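Local coordinates for protein citrate synthase (Sulfolobus solfataricus, PDB 1O7X) that belongs to the citrate synthase family, enzymes with a largely helical fold, and is built here as an assembly of two subunits, at residues A[43-48]-A[64-69]; A[68-73]-A[146-151]; A[74-79]-A[101-106]. All coordinates share one frame; numbering follows the deposited sequence.

How the contacts relate
Contacts 1 and 2 sit side by side and share helix 59-70, together with Lys68 and Leu69; contact 3 lies inside the loop that contact 2 closes, its centre about 18 Å from that of contact 2 and 23 Å from that of contact 1. Contact 1 is the buried one, while contacts 2 and 3 are only partly covered. Contact 1 packs leucine and isoleucine with the aliphatic parts of Glu45 and Lys66, and contact 3 is apolar, with the second subunit close by. Contact 2 joins a helix end to a loop and mixes two amide hydrogen bonds with a proline on a tyrosine ring. Lys66 NZ probably donates to Asp150 O, tying contact 1 to contact 2.

Contact 1: residues A[43-48]-A[64-69]; sequences SYEETI and DLKAKL
Ile48, which packs against Leu65 and Leu69 of the other helix, also covers one face of the Tyr44 ring, its CG1 standing 4.0 Å above the plane over the ring centre; the Tyr44 ring meets that of Phe152, the two planes inclined by about 55°. Segments 43-48 and 64-69 belong to helices 44-53 and 59-70, which pack nearly perpendicular in the largely helical citrate synthase fold, their local axes passing 10.3 Å apart at 101°. At the crossing, Glu45 presents its aliphatic part: CG lies 3.8 Å from Leu69 CD1 and 4.1 Å from Lys66 CG, with the glutamate and lysine chains at about a right angle. A bend at chi2 (97°) then turns CD aside, and the carboxylate finds its main partner in Phe152 N, bonded to OE2. Lys66 runs extended beyond CG and probably donates from NZ to Asp150 O; NZ stays 4.9 Å from Glu45 OE2, too far for a salt bridge, though the opposite charges may attract weakly. One turn on from Glu45, Ile48 CG2 touches Leu65 CD1 at 4.2 Å and Ile48 CD1 reaches Leu69 CD1 at 4.3 Å. Ser43 caps the start of helix 44-53, its OG accepting from Glu46 N at 3.0 Å. Around this crossing, helix 116-138 supplies Ile121 against Leu65 and Leu69 and Ile124 beside Ile48, while helices 167-180 and 330-352 back the side of Tyr44 and Thr47.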
loop_
_atom_site.group_PDB
_atom_site.type_symbol
_atom_site.label_atom_id
_atom_site.label_comp_id
_atom_site.label_asym_id
_atom_site.label_seq_id
_atom_site.Cartn_x
_atom_site.Cartn_y
_atom_site.Cartn_z
ATOM N N SER A 43 -22.655 -13.816 -15.905
ATOM C CA SER A 43 -22.000 -12.540 -16.059
ATOM C C SER A 43 -20.964 -12.227 -14.969
ATOM O O SER A 43 -20.817 -12.936 -13.960
ATOM C CB SER A 43 -23.081 -11.464 -15.868
ATOM O OG SER A 43 -23.366 -11.472 -14.473
ATOM N N TYR A 44 -20.362 -11.033 -15.107
ATOM C CA TYR A 44 -19.456 -10.534 -14.081
ATOM C C TYR A 44 -20.222 -10.357 -12.768
ATOM O O TYR A 44 -19.731 -10.738 -11.713
ATOM C CB TYR A 44 -18.762 -9.223 -14.452
ATOM C CG TYR A 44 -17.745 -8.776 -13.411
ATOM C CD1 TYR A 44 -16.814 -9.654 -12.881
ATOM C CD2 TYR A 44 -17.733 -7.468 -12.949
ATOM C CE1 TYR A 44 -15.899 -9.256 -11.945
ATOM C CE2 TYR A 44 -16.818 -7.054 -12.001
ATOM C CZ TYR A 44 -15.896 -7.953 -11.503
ATOM O OH TYR A 44 -14.976 -7.539 -10.551
ATOM N N GLU A 45 -21.438 -9.854 -12.810
ATOM C CA GLU A 45 -22.300 -9.670 -11.661
ATOM C C GLU A 45 -22.523 -10.959 -10.874
ATOM O O GLU A 45 -22.527 -10.987 -9.634
ATOM C CB GLU A 45 -23.657 -9.127 -12.131
ATOM C CG GLU A 45 -23.669 -7.667 -12.517
ATOM C CD GLU A 45 -23.532 -7.409 -13.998
ATOM O OE1 GLU A 45 -23.055 -8.317 -14.708
ATOM O OE2 GLU A 45 -23.899 -6.318 -14.481
ATOM N N GLU A 46 -22.698 -12.071 -11.578
ATOM C CA GLU A 46 -22.930 -13.356 -10.948
ATOM C C GLU A 46 -21.643 -13.799 -10.262
ATOM O O GLU A 46 -21.674 -14.384 -9.188
ATOM C CB GLU A 46 -23.424 -14.399 -11.961
ATOM C CG GLU A 46 -23.777 -15.726 -11.270
ATOM C CD GLU A 46 -24.026 -16.850 -12.250
ATOM O OE1 GLU A 46 -23.188 -17.013 -13.151
ATOM O OE2 GLU A 46 -25.049 -17.555 -12.156
ATOM N N THR A 47 -20.499 -13.459 -10.857
ATOM C CA THR A 47 -19.193 -13.745 -10.272
ATOM C C THR A 47 -18.960 -12.857 -9.055
ATOM O O THR A 47 -18.285 -13.252 -8.087
ATOM C CB THR A 47 -18.066 -13.578 -11.301
ATOM O OG1 THR A 47 -18.364 -14.358 -12.460
ATOM C CG2 THR A 47 -16.745 -14.042 -10.708
ATOM N N ILE A 48 -19.529 -11.654 -9.064
ATOM C CA ILE A 48 -19.386 -10.811 -7.876
ATOM C C ILE A 48 -20.116 -11.534 -6.744
ATOM O O ILE A 48 -19.460 -11.948 -5.789
ATOM C CB ILE A 48 -19.931 -9.407 -8.071
ATOM C CG1 ILE A 48 -19.090 -8.663 -9.108
ATOM C CG2 ILE A 48 -19.928 -8.671 -6.748
ATOM C CD1 ILE A 48 -19.800 -7.440 -9.627
ATOM N N ASP A 64 -31.069 -7.971 -7.032
ATOM C CA ASP A 64 -30.863 -6.967 -5.996
ATOM C C ASP A 64 -29.410 -6.489 -6.095
ATOM O O ASP A 64 -29.200 -5.284 -6.238
ATOM C CB ASP A 64 -31.112 -7.412 -4.563
ATOM C CG ASP A 64 -32.387 -8.209 -4.366
ATOM O OD1 ASP A 64 -33.437 -7.645 -4.757
ATOM O OD2 ASP A 64 -32.292 -9.346 -3.851
ATOM N N LEU A 65 -28.450 -7.415 -6.107
ATOM C CA LEU A 65 -27.052 -7.015 -6.251
ATOM C C LEU A 65 -26.929 -6.002 -7.383
ATOM O O LEU A 65 -26.446 -4.883 -7.218
ATOM C CB LEU A 65 -26.135 -8.211 -6.468
ATOM C CG LEU A 65 -24.685 -7.987 -6.893
ATOM C CD1 LEU A 65 -23.818 -7.588 -5.724
ATOM C CD2 LEU A 65 -24.081 -9.256 -7.489
ATOM N N LYS A 66 -27.450 -6.350 -8.549
ATOM C CA LYS A 66 -27.440 -5.507 -9.733
ATOM C C LYS A 66 -27.918 -4.096 -9.431
ATOM O O LYS A 66 -27.303 -3.119 -9.839
ATOM C CB LYS A 66 -28.309 -6.143 -10.816
ATOM C CG LYS A 66 -27.612 -7.277 -11.561
ATOM C CD LYS A 66 -28.381 -7.526 -12.854
ATOM C CE LYS A 66 -27.585 -8.327 -13.860
ATOM N NZ LYS A 66 -28.325 -8.404 -15.156
ATOM N N ALA A 67 -29.034 -4.007 -8.713
ATOM C CA ALA A 67 -29.608 -2.740 -8.302
ATOM C C ALA A 67 -28.609 -2.035 -7.382
ATOM O O ALA A 67 -28.251 -0.880 -7.600
ATOM C CB ALA A 67 -30.935 -2.944 -7.607
ATOM N N LYS A 68 -28.110 -2.780 -6.400
ATOM C CA LYS A 68 -27.093 -2.207 -5.518
ATOM C C LYS A 68 -25.990 -1.622 -6.387
ATOM O O LYS A 68 -25.835 -0.390 -6.334
ATOM C CB LYS A 68 -26.654 -3.204 -4.461
ATOM C CG LYS A 68 -25.881 -2.556 -3.318
ATOM C CD LYS A 68 -26.792 -1.968 -2.255
ATOM C CE LYS A 68 -26.141 -0.732 -1.633
ATOM N NZ LYS A 68 -27.087 0.429 -1.670
ATOM N N LEU A 69 -25.311 -2.370 -7.252
ATOM C CA LEU A 69 -24.307 -1.764 -8.124
ATOM C C LEU A 69 -24.804 -0.442 -8.693
ATOM O O LEU A 69 -24.231 0.598 -8.372
ATOM C CB LEU A 69 -23.886 -2.609 -9.317
ATOM C CG LEU A 69 -23.115 -3.896 -9.087
ATOM C CD1 LEU A 69 -22.948 -4.655 -10.393
ATOM C CD2 LEU A 69 -21.768 -3.629 -8.445
#

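Contact 2: residues A[68-73]-A[146-151]; sequences KLNEEY and PEPSDS
Asn70 and Pro148 bring their CA atoms within 4.7 Å, and Tyr73 and Pro146 follow at 5.9 Å, so the chain leaving helix 59-70 runs beside the irregular loop that leads into helix 152-161. Within this largely helical fold the loop is fastened by a pair of hydrogen bonds from the Asn70 side-chain amide to the backbone N and O of Ser149. Its OD1 accepts from Ser149 N at 3.1 Å, with the donor 41° above the carbonyl plane, and its ND2 donates a hydrogen bond to Ser149 O at 3.2 Å, an acceptor lying almost exactly in the amide plane. Pro148 packs against the same amide, CB 3.6 Å from Asn70 CG. Tyr73 makes the apolar half of the contact. A chi1 of -70° puts Tyr73 CG beside the backbone N; Pro146 CB lies over one face of the ring in a CH-pi contact, 3.6 Å from the ring centroid and 21° off the normal. Further along the loop, Ser151 takes the N-cap position of helix 152-161, OG accepting from Lys154 N; Phe152 and Ser155 of that helix touch Tyr73. On the face of Tyr73 opposite the proline, Leu69 O stands 4.1 Å above the plane toward the rim, and Asn70 OD1 lies in plane at the ring edge.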
loop_
_atom_site.group_PDB
_atom_site.type_symbol
_atom_site.label_atom_id
_atom_site.label_comp_id
_atom_site.label_asym_id
_atom_site.label_seq_id
_atom_site.Cartn_x
_atom_site.Cartn_y
_atom_site.Cartn_z
ATOM N N LYS A 68 -28.110 -2.780 -6.400
ATOM C CA LYS A 68 -27.093 -2.207 -5.518
ATOM C C LYS A 68 -25.990 -1.622 -6.387
ATOM O O LYS A 68 -25.835 -0.390 -6.334
ATOM C CB LYS A 68 -26.654 -3.204 -4.461
ATOM C CG LYS A 68 -25.881 -2.556 -3.318
ATOM C CD LYS A 68 -26.792 -1.968 -2.255
ATOM C CE LYS A 68 -26.141 -0.732 -1.633
ATOM N NZ LYS A 68 -27.087 0.429 -1.670
ATOM N N LEU A 69 -25.311 -2.370 -7.252
ATOM C CA LEU A 69 -24.307 -1.764 -8.124
ATOM C C LEU A 69 -24.804 -0.442 -8.693
ATOM O O LEU A 69 -24.231 0.598 -8.372
ATOM C CB LEU A 69 -23.886 -2.609 -9.317
ATOM C CG LEU A 69 -23.115 -3.896 -9.087
ATOM C CD1 LEU A 69 -22.948 -4.655 -10.393
ATOM C CD2 LEU A 69 -21.768 -3.629 -8.445
ATOM N N ASN A 70 -25.881 -0.441 -9.462
ATOM C CA ASN A 70 -26.477 0.726 -10.088
ATOM C C ASN A 70 -26.664 1.974 -9.233
ATOM O O ASN A 70 -26.625 3.089 -9.765
ATOM C CB ASN A 70 -27.839 0.363 -10.691
ATOM C CG ASN A 70 -27.753 -0.250 -12.068
ATOM O OD1 ASN A 70 -26.844 -0.001 -12.868
ATOM N ND2 ASN A 70 -28.743 -1.106 -12.353
ATOM N N GLU A 71 -26.877 1.848 -7.934
ATOM C CA GLU A 71 -27.017 2.920 -6.990
ATOM C C GLU A 71 -25.685 3.512 -6.538
ATOM O O GLU A 71 -25.678 4.447 -5.737
ATOM C CB GLU A 71 -27.677 2.363 -5.706
ATOM C CG GLU A 71 -29.176 2.522 -5.696
ATOM C CD GLU A 71 -29.926 2.203 -4.429
ATOM O OE1 GLU A 71 -29.388 1.602 -3.479
ATOM O OE2 GLU A 71 -31.129 2.586 -4.417
ATOM N N GLU A 72 -24.567 2.922 -6.936
ATOM C CA GLU A 72 -23.267 3.261 -6.399
ATOM C C GLU A 72 -22.172 3.714 -7.338
ATOM O O GLU A 72 -21.003 3.678 -6.925
ATOM C CB GLU A 72 -22.786 1.972 -5.694
ATOM C CG GLU A 72 -23.490 1.547 -4.437
ATOM C CD GLU A 72 -23.432 2.537 -3.297
ATOM O OE1 GLU A 72 -22.714 3.561 -3.352
ATOM O OE2 GLU A 72 -24.154 2.281 -2.302
ATOM N N TYR A 73 -22.450 4.172 -8.549
ATOM C CA TYR A 73 -21.389 4.601 -9.453
ATOM C C TYR A 73 -20.882 6.003 -9.152
ATOM O O TYR A 73 -19.700 6.297 -9.359
ATOM C CB TYR A 73 -21.801 4.526 -10.918
ATOM C CG TYR A 73 -21.951 3.122 -11.460
ATOM C CD1 TYR A 73 -23.212 2.679 -11.862
ATOM C CD2 TYR A 73 -20.888 2.239 -11.594
ATOM C CE1 TYR A 73 -23.407 1.413 -12.374
ATOM C CE2 TYR A 73 -21.072 0.977 -12.105
ATOM C CZ TYR A 73 -22.328 0.568 -12.498
ATOM O OH TYR A 73 -22.548 -0.695 -13.011
ATOM N N PRO A 146 -20.668 6.386 -14.840
ATOM C CA PRO A 146 -21.504 5.304 -15.285
ATOM C C PRO A 146 -22.941 5.487 -14.834
ATOM O O PRO A 146 -23.168 5.759 -13.651
ATOM C CB PRO A 146 -20.940 4.056 -14.622
ATOM C CG PRO A 146 -19.530 4.414 -14.358
ATOM C CD PRO A 146 -19.530 5.890 -14.035
ATOM N N GLU A 147 -23.885 5.290 -15.751
ATOM C CA GLU A 147 -25.295 5.350 -15.383
ATOM C C GLU A 147 -25.826 3.923 -15.225
ATOM O O GLU A 147 -25.286 2.973 -15.792
ATOM C CB GLU A 147 -26.177 6.022 -16.418
ATOM C CG GLU A 147 -25.798 7.419 -16.857
ATOM C CD GLU A 147 -26.055 7.625 -18.342
ATOM O OE1 GLU A 147 -26.586 6.688 -18.991
ATOM O OE2 GLU A 147 -25.703 8.726 -18.836
ATOM N N PRO A 148 -26.915 3.829 -14.487
ATOM C CA PRO A 148 -27.567 2.549 -14.281
ATOM C C PRO A 148 -27.920 1.962 -15.643
ATOM O O PRO A 148 -28.304 2.657 -16.581
ATOM C CB PRO A 148 -28.765 2.877 -13.424
ATOM C CG PRO A 148 -28.447 4.181 -12.762
ATOM C CD PRO A 148 -27.616 4.924 -13.781
ATOM N N SER A 149 -27.745 0.655 -15.775
ATOM C CA SER A 149 -28.036 -0.096 -16.975
ATOM C C SER A 149 -28.249 -1.564 -16.590
ATOM O O SER A 149 -28.164 -1.963 -15.431
ATOM C CB SER A 149 -26.973 0.047 -18.046
ATOM O OG SER A 149 -26.196 -1.109 -18.295
ATOM N N ASP A 150 -28.521 -2.353 -17.628
ATOM C CA ASP A 150 -28.777 -3.778 -17.545
ATOM C C ASP A 150 -27.506 -4.513 -17.142
ATOM O O ASP A 150 -27.665 -5.595 -16.561
ATOM C CB ASP A 150 -29.376 -4.386 -18.812
ATOM C CG ASP A 150 -28.870 -3.781 -20.100
ATOM O OD1 ASP A 150 -27.964 -2.918 -20.101
ATOM O OD2 ASP A 150 -29.341 -4.129 -21.213
ATOM N N SER A 151 -26.319 -3.973 -17.411
ATOM C CA SER A 151 -25.115 -4.649 -16.938
ATOM C C SER A 151 -24.044 -3.643 -16.529
ATOM O O SER A 151 -24.105 -2.445 -16.802
ATOM C CB SER A 151 -24.560 -5.613 -17.977
ATOM O OG SER A 151 -23.620 -4.946 -18.792
#

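Contact 3: residues A[74-79]-A[101-106]; sequences EVPQEV and AALASI
Val79 presses a single methyl, CG2, against three side chains of the neighbouring helix: Leu103 CG at 3.8 Å, Ile106 CD1 at 4.0 Å and Ala102 CB at 4.2 Å. This is helix-to-helix packing inside a largely helical fold, between the first turn of helix 77-85 and the last turns of helix 92-106, and no hydrogen bond crosses it. The backbones come nearest at Val79 and Ala102, whose CA atoms are 5.7 Å apart, where the alanine offers nothing larger than CB. Leu103 and Val79 cross at about a right angle. The valine torsion sends CG1 anti to the backbone N (chi1 -180°) and thereby sets CG2 beside that N, where it meets the other helix.

Next to the methyl, Pro76 widens the apolar patch from the N-cap position of helix 77-85. Its ring touches two of the same residues, CD reaching Leu103 CD2 at 4.3 Å and CB reaching Ile106 CD1 at 4.4 Å. Ile106 CD1 thus lies against both Pro76 and Val79, and Glu78 adds the aliphatic CB at the border of the patch.

Outward from this shell, helix 116-138 places Leu130 against both Val79 and Leu103, while Lys126 and Thr129 of the same helix touch Val75 and Lys126 NZ also bonds Glu74 O. Tyr203 of helix 202-213 lies against Leu103. Met86 of the second subunit packs on Ala102, Ser105 and Ile106, so this helix end also belongs to the subunit interface. In the last turn of the helix, Ile106 N bonds Ala102 O at 3.3 Å.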
loop_
_atom_site.group_PDB
_atom_site.type_symbol
_atom_site.label_atom_id
_atom_site.label_comp_id
_atom_site.label_asym_id
_atom_site.label_seq_id
_atom_site.Cartn_x
_atom_site.Cartn_y
_atom_site.Cartn_z
ATOM N N GLU A 74 -21.783 6.871 -8.710
ATOM C CA GLU A 74 -21.413 8.253 -8.422
ATOM C C GLU A 74 -20.266 8.287 -7.416
ATOM O O GLU A 74 -20.247 7.498 -6.480
ATOM C CB GLU A 74 -22.579 9.065 -7.877
ATOM C CG GLU A 74 -22.580 10.550 -8.216
ATOM C CD GLU A 74 -23.887 11.234 -7.837
ATOM O OE1 GLU A 74 -24.789 10.564 -7.273
ATOM O OE2 GLU A 74 -24.038 12.452 -8.094
ATOM N N VAL A 75 -19.286 9.125 -7.706
ATOM C CA VAL A 75 -18.170 9.390 -6.828
ATOM C C VAL A 75 -18.149 10.897 -6.547
ATOM O O VAL A 75 -18.387 11.706 -7.450
ATOM C CB VAL A 75 -16.795 8.940 -7.344
ATOM C CG1 VAL A 75 -16.793 7.461 -7.708
ATOM C CG2 VAL A 75 -16.268 9.747 -8.525
ATOM N N PRO A 76 -17.877 11.285 -5.310
ATOM C CA PRO A 76 -17.786 12.696 -4.956
ATOM C C PRO A 76 -16.944 13.436 -5.984
ATOM O O PRO A 76 -15.962 12.884 -6.493
ATOM C CB PRO A 76 -17.156 12.665 -3.575
ATOM C CG PRO A 76 -17.515 11.342 -3.007
ATOM C CD PRO A 76 -17.555 10.387 -4.177
ATOM N N GLN A 77 -17.262 14.691 -6.309
ATOM C CA GLN A 77 -16.504 15.435 -7.310
ATOM C C GLN A 77 -15.050 15.700 -6.949
ATOM O O GLN A 77 -14.209 15.857 -7.849
ATOM C CB GLN A 77 -17.232 16.724 -7.694
ATOM C CG GLN A 77 -16.584 17.603 -8.743
ATOM C CD GLN A 77 -16.761 17.141 -10.172
ATOM O OE1 GLN A 77 -17.753 16.492 -10.536
ATOM N NE2 GLN A 77 -15.806 17.466 -11.051
ATOM N N GLU A 78 -14.702 15.664 -5.677
ATOM C CA GLU A 78 -13.349 15.889 -5.189
ATOM C C GLU A 78 -12.427 14.788 -5.687
ATOM O O GLU A 78 -11.330 15.116 -6.126
ATOM C CB GLU A 78 -13.263 15.963 -3.669
ATOM C CG GLU A 78 -14.155 17.040 -3.082
ATOM C CD GLU A 78 -15.630 16.705 -3.238
ATOM O OE1 GLU A 78 -15.951 15.511 -3.094
ATOM O OE2 GLU A 78 -16.417 17.624 -3.537
ATOM N N VAL A 79 -12.888 13.547 -5.657
ATOM C CA VAL A 79 -12.066 12.475 -6.205
ATOM C C VAL A 79 -11.775 12.765 -7.683
ATOM O O VAL A 79 -10.603 12.744 -8.095
ATOM C CB VAL A 79 -12.721 11.094 -6.097
ATOM C CG1 VAL A 79 -11.788 10.044 -6.681
ATOM C CG2 VAL A 79 -13.054 10.765 -4.657
ATOM N N ALA A 101 -7.002 6.435 -2.611
ATOM C CA ALA A 101 -6.602 7.194 -1.439
ATOM C C ALA A 101 -7.601 8.333 -1.230
ATOM O O ALA A 101 -8.059 8.569 -0.094
ATOM C CB ALA A 101 -5.179 7.723 -1.542
ATOM N N ALA A 102 -7.985 9.029 -2.311
ATOM C CA ALA A 102 -8.957 10.120 -2.058
ATOM C C ALA A 102 -10.196 9.508 -1.432
ATOM O O ALA A 102 -10.472 9.828 -0.278
ATOM C CB ALA A 102 -9.137 11.063 -3.215
ATOM N N LEU A 103 -10.824 8.493 -2.013
ATOM C CA LEU A 103 -11.972 7.820 -1.394
ATOM C C LEU A 103 -11.760 7.268 0.013
ATOM O O LEU A 103 -12.647 7.305 0.886
ATOM C CB LEU A 103 -12.418 6.685 -2.321
ATOM C CG LEU A 103 -13.214 7.083 -3.574
ATOM C CD1 LEU A 103 -13.224 5.948 -4.586
ATOM C CD2 LEU A 103 -14.615 7.450 -3.131
ATOM N N ALA A 104 -10.579 6.762 0.342
ATOM C CA ALA A 104 -10.313 6.225 1.670
ATOM C C ALA A 104 -10.440 7.306 2.740
ATOM O O ALA A 104 -10.969 7.064 3.823
ATOM C CB ALA A 104 -8.927 5.610 1.729
ATOM N N SER A 105 -9.954 8.506 2.443
ATOM C CA SER A 105 -9.981 9.570 3.435
ATOM C C SER A 105 -11.316 10.275 3.462
ATOM O O SER A 105 -11.613 10.835 4.520
ATOM C CB SER A 105 -8.770 10.476 3.313
ATOM O OG SER A 105 -8.808 11.348 2.217
ATOM N N ILE A 106 -12.173 10.183 2.481
ATOM C CA ILE A 106 -13.497 10.790 2.529
ATOM C C ILE A 106 -14.477 9.889 3.267
ATOM O O ILE A 106 -15.504 10.317 3.784
ATOM C CB ILE A 106 -14.015 11.016 1.088
ATOM C CG1 ILE A 106 -13.411 12.283 0.473
ATOM C CG2 ILE A 106 -15.519 11.088 1.005
ATOM C CD1 ILE A 106 -13.536 12.374 -1.030
#